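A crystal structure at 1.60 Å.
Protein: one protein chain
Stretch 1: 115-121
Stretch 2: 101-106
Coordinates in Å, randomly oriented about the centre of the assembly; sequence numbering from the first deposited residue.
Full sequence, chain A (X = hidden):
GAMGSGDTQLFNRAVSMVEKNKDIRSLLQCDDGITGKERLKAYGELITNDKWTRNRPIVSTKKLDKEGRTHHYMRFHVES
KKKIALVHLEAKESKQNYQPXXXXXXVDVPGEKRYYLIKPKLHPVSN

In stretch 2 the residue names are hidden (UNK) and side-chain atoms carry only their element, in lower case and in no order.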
# COMPACT_ATOMS: atom_id res chain seq x y z
N TYR A 115 -2.23 9.00 -4.78
CA TYR A 115 -0.96 9.46 -4.25
C TYR A 115 0.15 8.42 -4.37
O TYR A 115 0.06 7.34 -3.79
CB TYR A 115 -1.14 9.85 -2.77
CG TYR A 115 0.02 10.61 -2.20
CD1 TYR A 115 -0.04 12.00 -2.06
CD2 TYR A 115 1.18 9.96 -1.81
CE1 TYR A 115 1.03 12.71 -1.54
CE2 TYR A 115 2.26 10.66 -1.29
CZ TYR A 115 2.18 12.03 -1.16
OH TYR A 115 3.26 12.72 -0.66
N TYR A 116 1.20 8.75 -5.10
CA TYR A 116 2.31 7.82 -5.26
C TYR A 116 3.40 7.99 -4.21
O TYR A 116 3.99 9.06 -4.09
CB TYR A 116 2.93 7.96 -6.65
CG TYR A 116 2.14 7.27 -7.74
CD1 TYR A 116 2.49 5.99 -8.16
CD2 TYR A 116 1.02 7.87 -8.31
CE1 TYR A 116 1.74 5.31 -9.12
CE2 TYR A 116 0.26 7.21 -9.28
CZ TYR A 116 0.62 5.93 -9.67
OH TYR A 116 -0.14 5.25 -10.59
N LEU A 117 3.64 6.94 -3.45
CA LEU A 117 4.71 6.94 -2.46
C LEU A 117 5.98 6.56 -3.19
O LEU A 117 7.06 7.05 -2.89
CB LEU A 117 4.43 5.93 -1.34
CG LEU A 117 3.34 6.33 -0.34
CD1 LEU A 117 3.10 5.18 0.63
CD2 LEU A 117 3.77 7.58 0.40
N ILE A 118 5.84 5.67 -4.17
CA ILE A 118 6.98 5.24 -4.96
C ILE A 118 6.56 5.26 -6.41
O ILE A 118 5.68 4.50 -6.82
CB ILE A 118 7.44 3.82 -4.55
CG1 ILE A 118 7.94 3.86 -3.10
CG2 ILE A 118 8.53 3.32 -5.49
CD1 ILE A 118 8.36 2.54 -2.53
N LYS A 119 7.15 6.16 -7.18
CA LYS A 119 6.84 6.28 -8.59
C LYS A 119 7.77 5.37 -9.37
O LYS A 119 8.98 5.40 -9.18
CB LYS A 119 7.00 7.73 -9.06
CG LYS A 119 5.86 8.64 -8.63
CD LYS A 119 6.07 10.04 -9.16
CE LYS A 119 4.91 10.95 -8.77
NZ LYS A 119 5.09 12.33 -9.31
N PRO A 120 7.20 4.56 -10.27
CA PRO A 120 8.00 3.63 -11.08
C PRO A 120 9.07 4.32 -11.92
O PRO A 120 8.93 5.49 -12.30
CB PRO A 120 6.94 2.95 -11.95
CG PRO A 120 5.70 3.03 -11.13
CD PRO A 120 5.77 4.43 -10.59
N LYS A 121 10.14 3.58 -12.20
CA LYS A 121 11.23 4.10 -13.02
C LYS A 121 10.66 4.37 -14.41
O LYS A 121 11.01 5.35 -15.05
CB LYS A 121 12.36 3.08 -13.10
CG LYS A 121 13.63 3.62 -13.76
CD LYS A 121 14.73 2.55 -13.79
CE LYS A 121 16.00 3.08 -14.41
NZ LYS A 121 17.07 2.04 -14.49
N UNK A 101 12.95 -4.90 -3.88
CA UNK A 101 12.80 -3.52 -4.30
C UNK A 101 11.32 -3.17 -4.45
O UNK A 101 10.53 -3.98 -4.92
o UNK A 101 15.54 -4.16 -6.46
o UNK A 101 15.61 -2.91 -4.65
c UNK A 101 13.49 -3.28 -5.64
c UNK A 101 14.98 -3.47 -5.57
N UNK A 102 10.95 -1.97 -4.03
CA UNK A 102 9.58 -1.52 -4.21
C UNK A 102 9.62 -0.84 -5.58
O UNK A 102 10.37 0.11 -5.79
c UNK A 102 8.63 -1.14 -1.87
c UNK A 102 7.44 -0.94 0.24
c UNK A 102 8.33 -3.07 -0.44
c UNK A 102 8.82 -2.49 -1.61
c UNK A 102 7.94 -0.37 -0.94
c UNK A 102 7.64 -2.29 0.49
c UNK A 102 9.17 -0.51 -3.13
N UNK A 103 8.82 -1.35 -6.50
CA UNK A 103 8.75 -0.85 -7.87
C UNK A 103 7.70 0.24 -8.07
O UNK A 103 7.92 1.21 -8.80
c UNK A 103 8.26 -1.47 -10.26
c UNK A 103 8.44 -2.01 -8.84
c UNK A 103 9.54 -3.06 -8.78
c UNK A 103 9.24 -4.30 -9.60
N UNK A 104 6.57 0.10 -7.40
CA UNK A 104 5.47 1.03 -7.55
C UNK A 104 4.64 0.94 -6.28
O UNK A 104 4.42 -0.14 -5.77
o UNK A 104 2.42 1.08 -9.59
c UNK A 104 3.44 1.51 -9.02
n UNK A 104 3.55 2.78 -8.63
c UNK A 104 4.62 0.60 -8.76
N UNK A 105 4.20 2.08 -5.76
CA UNK A 105 3.37 2.06 -4.57
C UNK A 105 2.50 3.31 -4.53
O UNK A 105 3.00 4.43 -4.61
s UNK A 105 4.41 1.75 -0.56
c UNK A 105 3.38 1.85 -2.05
c UNK A 105 4.22 1.96 -3.31
c UNK A 105 3.27 0.98 0.51
N UNK A 106 1.19 3.12 -4.48
CA UNK A 106 0.31 4.27 -4.43
C UNK A 106 -0.84 4.03 -3.48
O UNK A 106 -1.11 2.89 -3.06
c UNK A 106 -1.36 1.87 -8.17
c UNK A 106 -0.56 2.80 -7.53
c UNK A 106 -0.19 4.65 -5.84
c UNK A 106 -2.43 3.51 -6.20
c UNK A 106 -3.25 2.57 -6.85
c UNK A 106 -1.07 3.64 -6.53
o UNK A 106 -3.47 0.80 -8.45
c UNK A 106 -2.69 1.75 -7.83
O HOH W 1 10.14 1.21 -10.70
O HOH W 2 0.40 2.69 -11.33

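Position 101 carries four side-chain atoms: two carbons in line, the second ending in two oxygens, a short carboxylate. None of them touches stretch 1. This is Asp-101, in the strand but out of reach of stretch 1.

Position 102 has one carbon and then a closed ring of six carbons with no oxygen on it. Its CB points toward stretch 1 and lies 3.2 Å from Ile-118 CD1, a tight apolar contact, while the end of the ring leads away. The same methyl sits at the ring's edge. The residue is Phe-102.

Position 103 shows four carbons, forked at the first, with one arm two carbons long. The CA-to-CB bond points away from stretch 1, and no side-chain atom comes within 4.9 Å of it; the contact is made by the backbone oxygen, which lies 3.3 Å from Pro-120 CA in a CA-H...O contact. This is Ile-103. Water 1 donates to Ile-103 O while accepting from Lys-121 N, bridging the two stretches where direct pairing has ended.

Position 104 has two carbons, the second bearing one oxygen and one nitrogen. The nitrogen donates to Ile-118 O at 3.3 Å and lies near the plane of the Tyr-116 ring, at its edge, 3.1 Å from Tyr-116 CE1. That is a short amide, Asn-104. Its OD1 accepts from water 2, which also hydrogen-bonds Tyr-116 OH.

Position 105 is an unbranched run of two carbons, a sulfur and a carbon. Its CB packs 3.9 Å from Ile-118 CB on their shared face of the sheet, and its sulfur lies 3.9 Å from Leu-117 CD1. The thioether names Met-105.

Position 106 has one carbon and a six-carbon ring bearing an oxygen. Its CB sits over one face of the Tyr-116 ring, 3.8 Å from the centroid; the two rings meet obliquely, planes at 51°. The residue is Tyr-106.

The rule here is an antiparallel pairing broken by a bulge. Tyr-116 faces Tyr-106, yet Ile-118 faces Met-105, so two steps on one strand match one on the other. Leu-117 is the extra residue, and Met-105 O absorbs the shift by accepting from both Leu-117 N (2.8 Å) and Ile-118 N (3.1 Å). Ile-118 O answers in kind, taking Met-105 N at 3.0 Å along with the Asn-104 amide. Two carbonyls thus anchor four hydrogen bonds, and the side chains sort around them: Tyr-116 and Tyr-106 on one face, Ile-118 and Met-105 on the other.

Stretch 2 (101-106) DFINMY
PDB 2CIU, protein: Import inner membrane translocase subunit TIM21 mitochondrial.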